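Long-range contact in tryptophane-5-halogenase (Microbispora sp. ATCC PTA-5024, PDB 5UAO), which probably uses its flavin cofactor to chlorinate a tryptophan of the lanthipeptide NAI-107 at the 5-position of the indole: residues Ile29-Tyr42 and Leu48-Glu61. Numbering follows the deposited sequence.
Sequences IRTVGVIGGGTAGY and LKAKRPWLDVALVE. With FAD (flavin-adenine dinucleotide), chain E.
L59 and Y42 meet where the end of strand 56-61 faces the first turn of helix 39-51. From the CB of L59, CG swings anti to the backbone N (chi1 -169°) and comes to 3.6 Å from G36 O. CD1 then stands over the centre of the Y42 ring, 3.6 Å from the centroid in a CH-pi contact, and also touches G41 C. CD2, the other branch, lies 3.8 Å from G37 CA and near Y42 OH. The phenol crosses the leucine at about a right angle and donates a hydrogen bond to E61 OE2 at 2.8 Å, meeting it on the syn side but 34° out of the carboxylate plane; H196 is a second partner of that oxygen. E61 OE1 accepts from a water that also bonds G37 O. With an alanine at Y42, L59 CD1 would probably lose the ring it covers, and E61 OE2 one of its two protein partners, leaving H196.

Behind this corner, strands 31-35 and 56-61 run parallel, joined by a backbone ladder that starts at R30 O and ends at G36 N, with V32 and V34 each using both N and O. On the helix side of the sheet, L48 CD1 packs against V32 CG1 at 3.7 Å and against V34 CG2. On the other face, I35 and V60 lie side by side. G37 N donates to FAD O3B (2.9 Å) and A40 N to FAD O2P; a side chain at G38 would collide with FAD, and the backbone angles of G36 by themselves call for glycine. Strand, glycine-rich turn, helix and second strand form the beta-alpha-beta crossover of a Rossmann-type dinucleotide-binding fold, consistent with its GxGxxG pattern.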
loop_
_atom_site.group_PDB
_atom_site.type_symbol
_atom_site.label_atom_id
_atom_site.label_comp_id
_atom_site.label_asym_id
_atom_site.label_seq_id
_atom_site.Cartn_x
_atom_site.Cartn_y
_atom_site.Cartn_z
ATOM N N ILE A 29 30.236 -9.138 -7.407
ATOM C CA ILE A 29 29.404 -9.787 -8.430
ATOM C C ILE A 29 29.659 -9.090 -9.735
ATOM O O ILE A 29 29.159 -7.971 -9.964
ATOM C CB ILE A 29 27.911 -9.766 -8.029
ATOM C CG1 ILE A 29 27.715 -10.835 -6.933
ATOM C CG2 ILE A 29 27.014 -10.060 -9.220
ATOM C CD1 ILE A 29 26.460 -10.704 -6.114
ATOM N N ARG A 30 30.367 -9.789 -10.619
ATOM C CA ARG A 30 30.835 -9.217 -11.864
ATOM C C ARG A 30 30.178 -9.807 -13.112
ATOM O O ARG A 30 30.157 -9.168 -14.161
ATOM C CB ARG A 30 32.369 -9.439 -11.982
ATOM C CG ARG A 30 33.206 -8.689 -10.922
ATOM C CD ARG A 30 34.710 -8.819 -11.186
ATOM N NE ARG A 30 35.516 -8.345 -10.042
ATOM C CZ ARG A 30 35.648 -7.067 -9.660
ATOM N NH1 ARG A 30 35.026 -6.079 -10.330
ATOM N NH2 ARG A 30 36.422 -6.763 -8.603
ATOM N N THR A 31 29.756 -11.068 -13.044
ATOM C CA THR A 31 29.188 -11.766 -14.202
ATOM C C THR A 31 27.771 -12.207 -13.825
ATOM O O THR A 31 27.583 -12.687 -12.749
ATOM C CB THR A 31 30.018 -13.030 -14.558
ATOM O OG1 THR A 31 29.914 -14.035 -13.531
ATOM C CG2 THR A 31 31.514 -12.638 -14.677
ATOM N N VAL A 32 26.824 -12.111 -14.764
ATOM C CA VAL A 32 25.468 -12.626 -14.569
ATOM C C VAL A 32 25.138 -13.490 -15.772
ATOM O O VAL A 32 25.399 -13.112 -16.920
ATOM C CB VAL A 32 24.427 -11.499 -14.443
ATOM C CG1 VAL A 32 23.042 -12.073 -14.368
ATOM C CG2 VAL A 32 24.712 -10.591 -13.246
ATOM N N GLY A 33 24.652 -14.668 -15.471
ATOM C CA GLY A 33 24.131 -15.647 -16.458
ATOM C C GLY A 33 22.588 -15.648 -16.435
ATOM O O GLY A 33 21.969 -16.049 -15.463
ATOM N N VAL A 34 21.998 -15.153 -17.500
ATOM C CA VAL A 34 20.568 -15.216 -17.724
ATOM C C VAL A 34 20.218 -16.497 -18.509
ATOM O O VAL A 34 20.620 -16.708 -19.689
ATOM C CB VAL A 34 20.108 -13.973 -18.471
ATOM C CG1 VAL A 34 18.614 -14.112 -18.856
ATOM C CG2 VAL A 34 20.450 -12.744 -17.634
ATOM N N ILE A 35 19.529 -17.405 -17.835
ATOM C CA ILE A 35 19.345 -18.724 -18.389
ATOM C C ILE A 35 17.998 -18.839 -19.046
ATOM O O ILE A 35 16.971 -18.995 -18.359
ATOM C CB ILE A 35 19.462 -19.791 -17.300
ATOM C CG1 ILE A 35 20.735 -19.523 -16.495
ATOM C CG2 ILE A 35 19.495 -21.203 -17.963
ATOM C CD1 ILE A 35 22.012 -19.312 -17.337
ATOM N N GLY A 36 17.991 -18.717 -20.370
ATOM C CA GLY A 36 16.749 -18.649 -21.126
ATOM C C GLY A 36 16.594 -17.429 -22.025
ATOM O O GLY A 36 16.997 -16.338 -21.670
ATOM N N GLY A 37 16.046 -17.645 -23.218
ATOM C CA GLY A 37 15.958 -16.611 -24.271
ATOM C C GLY A 37 14.570 -16.297 -24.817
ATOM O O GLY A 37 14.402 -16.006 -25.982
ATOM N N GLY A 38 13.553 -16.373 -24.004
ATOM C CA GLY A 38 12.274 -15.839 -24.467
ATOM C C GLY A 38 12.232 -14.364 -24.090
ATOM O O GLY A 38 13.270 -13.738 -23.841
ATOM N N THR A 39 11.052 -13.794 -24.003
ATOM C CA THR A 39 10.986 -12.383 -23.670
ATOM C C THR A 39 11.484 -12.147 -22.243
ATOM O O THR A 39 12.093 -11.130 -21.967
ATOM C CB THR A 39 9.556 -11.814 -23.828
ATOM O OG1 THR A 39 8.683 -12.555 -22.988
ATOM C CG2 THR A 39 9.039 -11.930 -25.247
ATOM N N ALA A 40 11.281 -13.096 -21.311
ATOM C CA ALA A 40 11.773 -12.873 -19.964
ATOM C C ALA A 40 13.297 -12.723 -19.964
ATOM O O ALA A 40 13.866 -11.828 -19.316
ATOM C CB ALA A 40 11.324 -14.027 -19.028
ATOM N N GLY A 41 13.979 -13.595 -20.681
ATOM C CA GLY A 41 15.424 -13.627 -20.638
ATOM C C GLY A 41 16.008 -12.367 -21.309
ATOM O O GLY A 41 16.901 -11.715 -20.749
ATOM N N TYR A 42 15.449 -11.992 -22.453
ATOM C CA TYR A 42 15.998 -10.828 -23.192
ATOM C C TYR A 42 15.729 -9.519 -22.464
ATOM O O TYR A 42 16.647 -8.679 -22.363
ATOM C CB TYR A 42 15.588 -10.810 -24.678
ATOM C CG TYR A 42 16.501 -11.782 -25.497
ATOM C CD1 TYR A 42 17.782 -11.417 -25.839
ATOM C CD2 TYR A 42 16.104 -13.065 -25.820
ATOM C CE1 TYR A 42 18.627 -12.290 -26.486
ATOM C CE2 TYR A 42 16.935 -13.932 -26.501
ATOM C CZ TYR A 42 18.214 -13.516 -26.831
ATOM O OH TYR A 42 19.073 -14.328 -27.521
ATOM N N LEU A 48 19.797 -5.450 -17.238
ATOM C CA LEU A 48 21.045 -5.526 -16.547
ATOM C C LEU A 48 22.150 -4.707 -17.215
ATOM O O LEU A 48 22.882 -3.978 -16.550
ATOM C CB LEU A 48 21.542 -6.957 -16.380
ATOM C CG LEU A 48 20.767 -7.775 -15.360
ATOM C CD1 LEU A 48 21.000 -9.266 -15.693
ATOM C CD2 LEU A 48 21.195 -7.457 -13.951
ATOM N N LYS A 49 22.305 -4.889 -18.498
ATOM C CA LYS A 49 23.303 -4.158 -19.235
ATOM C C LYS A 49 22.990 -2.623 -19.309
ATOM O O LYS A 49 23.922 -1.846 -19.312
ATOM C CB LYS A 49 23.447 -4.786 -20.624
ATOM C CG LYS A 49 24.798 -4.603 -21.288
ATOM C CD LYS A 49 25.927 -5.305 -20.524
ATOM C CE LYS A 49 27.255 -5.028 -21.206
ATOM N NZ LYS A 49 28.359 -5.296 -20.251
ATOM N N ALA A 50 21.714 -2.196 -19.330
ATOM C CA ALA A 50 21.358 -0.769 -19.392
ATOM C C ALA A 50 21.689 -0.088 -18.100
ATOM O O ALA A 50 22.214 1.005 -18.096
ATOM C CB ALA A 50 19.865 -0.576 -19.614
ATOM N N LYS A 51 21.370 -0.731 -16.981
ATOM C CA LYS A 51 21.503 -0.063 -15.701
ATOM C C LYS A 51 22.788 -0.373 -14.966
ATOM O O LYS A 51 23.142 0.410 -14.089
ATOM C CB LYS A 51 20.325 -0.373 -14.808
ATOM C CG LYS A 51 18.979 0.036 -15.361
ATOM C CD LYS A 51 18.803 1.528 -15.573
ATOM C CE LYS A 51 17.454 1.740 -16.191
ATOM N NZ LYS A 51 17.247 3.090 -16.734
ATOM N N ARG A 52 23.488 -1.471 -15.310
ATOM C CA ARG A 52 24.718 -1.899 -14.652
ATOM C C ARG A 52 25.703 -2.295 -15.741
ATOM O O ARG A 52 26.066 -3.462 -15.879
ATOM C CB ARG A 52 24.446 -3.092 -13.732
ATOM C CG ARG A 52 23.579 -2.698 -12.571
ATOM C CD ARG A 52 23.603 -3.751 -11.533
ATOM N NE ARG A 52 22.597 -3.521 -10.515
ATOM C CZ ARG A 52 22.835 -3.576 -9.219
ATOM N NH1 ARG A 52 24.051 -3.885 -8.753
ATOM N NH2 ARG A 52 21.854 -3.378 -8.385
ATOM N N PRO A 53 26.100 -1.319 -16.584
ATOM C CA PRO A 53 26.808 -1.678 -17.788
ATOM C C PRO A 53 28.162 -2.265 -17.548
ATOM O O PRO A 53 28.698 -2.925 -18.425
ATOM C CB PRO A 53 26.915 -0.329 -18.532
ATOM C CG PRO A 53 26.690 0.691 -17.491
ATOM C CD PRO A 53 25.641 0.082 -16.657
ATOM N N TRP A 54 28.700 -2.091 -16.370
ATOM C CA TRP A 54 29.935 -2.776 -15.991
ATOM C C TRP A 54 29.804 -4.317 -15.854
ATOM O O TRP A 54 30.816 -5.000 -15.831
ATOM C CB TRP A 54 30.490 -2.222 -14.664
ATOM C CG TRP A 54 29.552 -2.274 -13.569
ATOM C CD1 TRP A 54 29.405 -3.280 -12.656
ATOM C CD2 TRP A 54 28.578 -1.270 -13.241
ATOM N NE1 TRP A 54 28.363 -2.961 -11.789
ATOM C CE2 TRP A 54 27.869 -1.722 -12.118
ATOM C CE3 TRP A 54 28.253 -0.018 -13.787
ATOM C CZ2 TRP A 54 26.846 -0.968 -11.515
ATOM C CZ3 TRP A 54 27.211 0.732 -13.199
ATOM C CH2 TRP A 54 26.532 0.249 -12.072
ATOM N N LEU A 55 28.587 -4.847 -15.714
ATOM C CA LEU A 55 28.449 -6.287 -15.586
ATOM C C LEU A 55 28.756 -7.004 -16.874
ATOM O O LEU A 55 28.454 -6.544 -17.960
ATOM C CB LEU A 55 27.058 -6.663 -15.176
ATOM C CG LEU A 55 26.668 -6.238 -13.801
ATOM C CD1 LEU A 55 25.233 -6.711 -13.575
ATOM C CD2 LEU A 55 27.654 -6.770 -12.797
ATOM N N ASP A 56 29.365 -8.160 -16.749
ATOM C CA ASP A 56 29.415 -9.039 -17.884
ATOM C C ASP A 56 28.138 -9.905 -17.890
ATOM O O ASP A 56 27.949 -10.727 -17.011
ATOM C CB ASP A 56 30.669 -9.877 -17.841
ATOM C CG ASP A 56 30.733 -10.814 -19.012
ATOM O OD1 ASP A 56 30.523 -10.329 -20.133
ATOM O OD2 ASP A 56 30.910 -12.028 -18.821
ATOM N N VAL A 57 27.269 -9.718 -18.876
ATOM C CA VAL A 57 25.973 -10.361 -18.867
ATOM C C VAL A 57 25.917 -11.315 -20.046
ATOM O O VAL A 57 26.122 -10.926 -21.197
ATOM C CB VAL A 57 24.864 -9.314 -18.982
ATOM C CG1 VAL A 57 23.501 -9.984 -19.133
ATOM C CG2 VAL A 57 24.865 -8.385 -17.773
ATOM N N ALA A 58 25.641 -12.580 -19.765
ATOM C CA ALA A 58 25.599 -13.643 -20.767
ATOM C C ALA A 58 24.186 -14.184 -20.793
ATOM O O ALA A 58 23.595 -14.352 -19.724
ATOM C CB ALA A 58 26.561 -14.747 -20.364
ATOM N N LEU A 59 23.619 -14.396 -21.973
ATOM C CA LEU A 59 22.378 -15.065 -22.124
ATOM C C LEU A 59 22.617 -16.471 -22.700
ATOM O O LEU A 59 23.164 -16.581 -23.798
ATOM C CB LEU A 59 21.412 -14.235 -23.016
ATOM C CG LEU A 59 19.961 -14.757 -23.000
ATOM C CD1 LEU A 59 18.898 -13.664 -23.086
ATOM C CD2 LEU A 59 19.714 -15.782 -24.107
ATOM N N VAL A 60 22.123 -17.509 -21.984
ATOM C CA VAL A 60 22.237 -18.925 -22.331
ATOM C C VAL A 60 20.884 -19.487 -22.782
ATOM O O VAL A 60 19.885 -19.358 -22.091
ATOM C CB VAL A 60 22.724 -19.764 -21.133
ATOM C CG1 VAL A 60 22.859 -21.271 -21.467
ATOM C CG2 VAL A 60 24.026 -19.208 -20.518
ATOM N N GLU A 61 20.818 -20.061 -23.962
ATOM C CA GLU A 61 19.570 -20.651 -24.430
ATOM C C GLU A 61 19.785 -21.833 -25.376
ATOM O O GLU A 61 20.808 -21.947 -26.100
ATOM C CB GLU A 61 18.672 -19.631 -25.119
ATOM C CG GLU A 61 19.265 -19.010 -26.347
ATOM C CD GLU A 61 18.338 -18.101 -27.124
ATOM O OE1 GLU A 61 17.126 -18.364 -27.235
ATOM O OE2 GLU A 61 18.832 -17.106 -27.656
HETATM P PA FAD E . 9.730 -19.175 -22.477
HETATM O O1A FAD E . 9.226 -18.263 -23.596
HETATM O O2A FAD E . 9.101 -20.551 -22.185
HETATM O O5B FAD E . 11.329 -19.315 -22.576
HETATM C C5B FAD E . 12.109 -20.287 -21.909
HETATM C C4B FAD E . 13.520 -20.187 -22.459
HETATM O O4B FAD E . 14.234 -21.033 -21.552
HETATM C C3B FAD E . 13.783 -20.723 -23.881
HETATM O O3B FAD E . 14.743 -19.852 -24.668
HETATM C C2B FAD E . 14.402 -22.102 -23.636
HETATM O O2B FAD E . 15.301 -22.600 -24.708
HETATM C C1B FAD E . 15.132 -21.842 -22.318
HETATM N N9A FAD E . 15.455 -23.108 -21.617
HETATM C C8A FAD E . 14.573 -23.945 -20.993
HETATM N N7A FAD E . 15.253 -24.991 -20.449
HETATM C C5A FAD E . 16.563 -24.816 -20.756
HETATM C C6A FAD E . 17.776 -25.593 -20.535
HETATM N N6A FAD E . 17.711 -26.767 -19.839
HETATM N N1A FAD E . 18.915 -25.084 -20.982
HETATM C C2A FAD E . 18.995 -23.912 -21.642
HETATM N N3A FAD E . 17.914 -23.173 -21.897
HETATM C C4A FAD E . 16.701 -23.585 -21.482
HETATM N N1 FAD E . 1.920 -12.287 -21.429
HETATM C C2 FAD E . 1.535 -11.010 -21.768
HETATM O O2 FAD E . 2.149 -10.003 -21.289
HETATM N N3 FAD E . 0.507 -10.786 -22.630
HETATM C C4 FAD E . -0.200 -11.776 -23.211
HETATM O O4 FAD E . -1.154 -11.460 -23.988
HETATM C C4X FAD E . 0.184 -13.189 -22.878
HETATM N N5 FAD E . -0.491 -14.277 -23.347
HETATM C C5X FAD E . -0.133 -15.545 -23.033
HETATM C C6 FAD E . -0.866 -16.606 -23.547
HETATM C C7 FAD E . -0.555 -17.915 -23.224
HETATM C C7M FAD E . -1.306 -19.088 -23.781
HETATM C C8 FAD E . 0.598 -18.196 -22.373
HETATM C C8M FAD E . 0.934 -19.635 -22.040
HETATM C C9 FAD E . 1.325 -17.140 -21.850
HETATM C C9A FAD E . 1.014 -15.803 -22.112
HETATM N N10 FAD E . 1.754 -14.703 -21.554
HETATM C C10 FAD E . 1.321 -13.391 -21.929
HETATM C "C1'" FAD E . 2.981 -14.796 -20.705
HETATM C "C2'" FAD E . 4.156 -14.456 -21.743
HETATM O "O2'" FAD E . 3.886 -15.373 -22.796
HETATM C "C3'" FAD E . 5.692 -14.784 -21.755
HETATM O "O3'" FAD E . 6.482 -14.726 -23.001
HETATM C "C4'" FAD E . 5.845 -16.276 -21.700
HETATM O "O4'" FAD E . 4.554 -16.928 -21.499
HETATM C "C5'" FAD E . 6.984 -16.527 -20.712
HETATM O "O5'" FAD E . 8.208 -16.144 -21.270
HETATM P P FAD E . 9.488 -16.941 -20.635
HETATM O O1P FAD E . 9.375 -16.987 -19.172
HETATM O O2P FAD E . 10.652 -16.167 -21.241
HETATM O O3P FAD E . 9.485 -18.468 -21.021
HETATM O O HOH W 1 15.217 -16.745 -28.262
#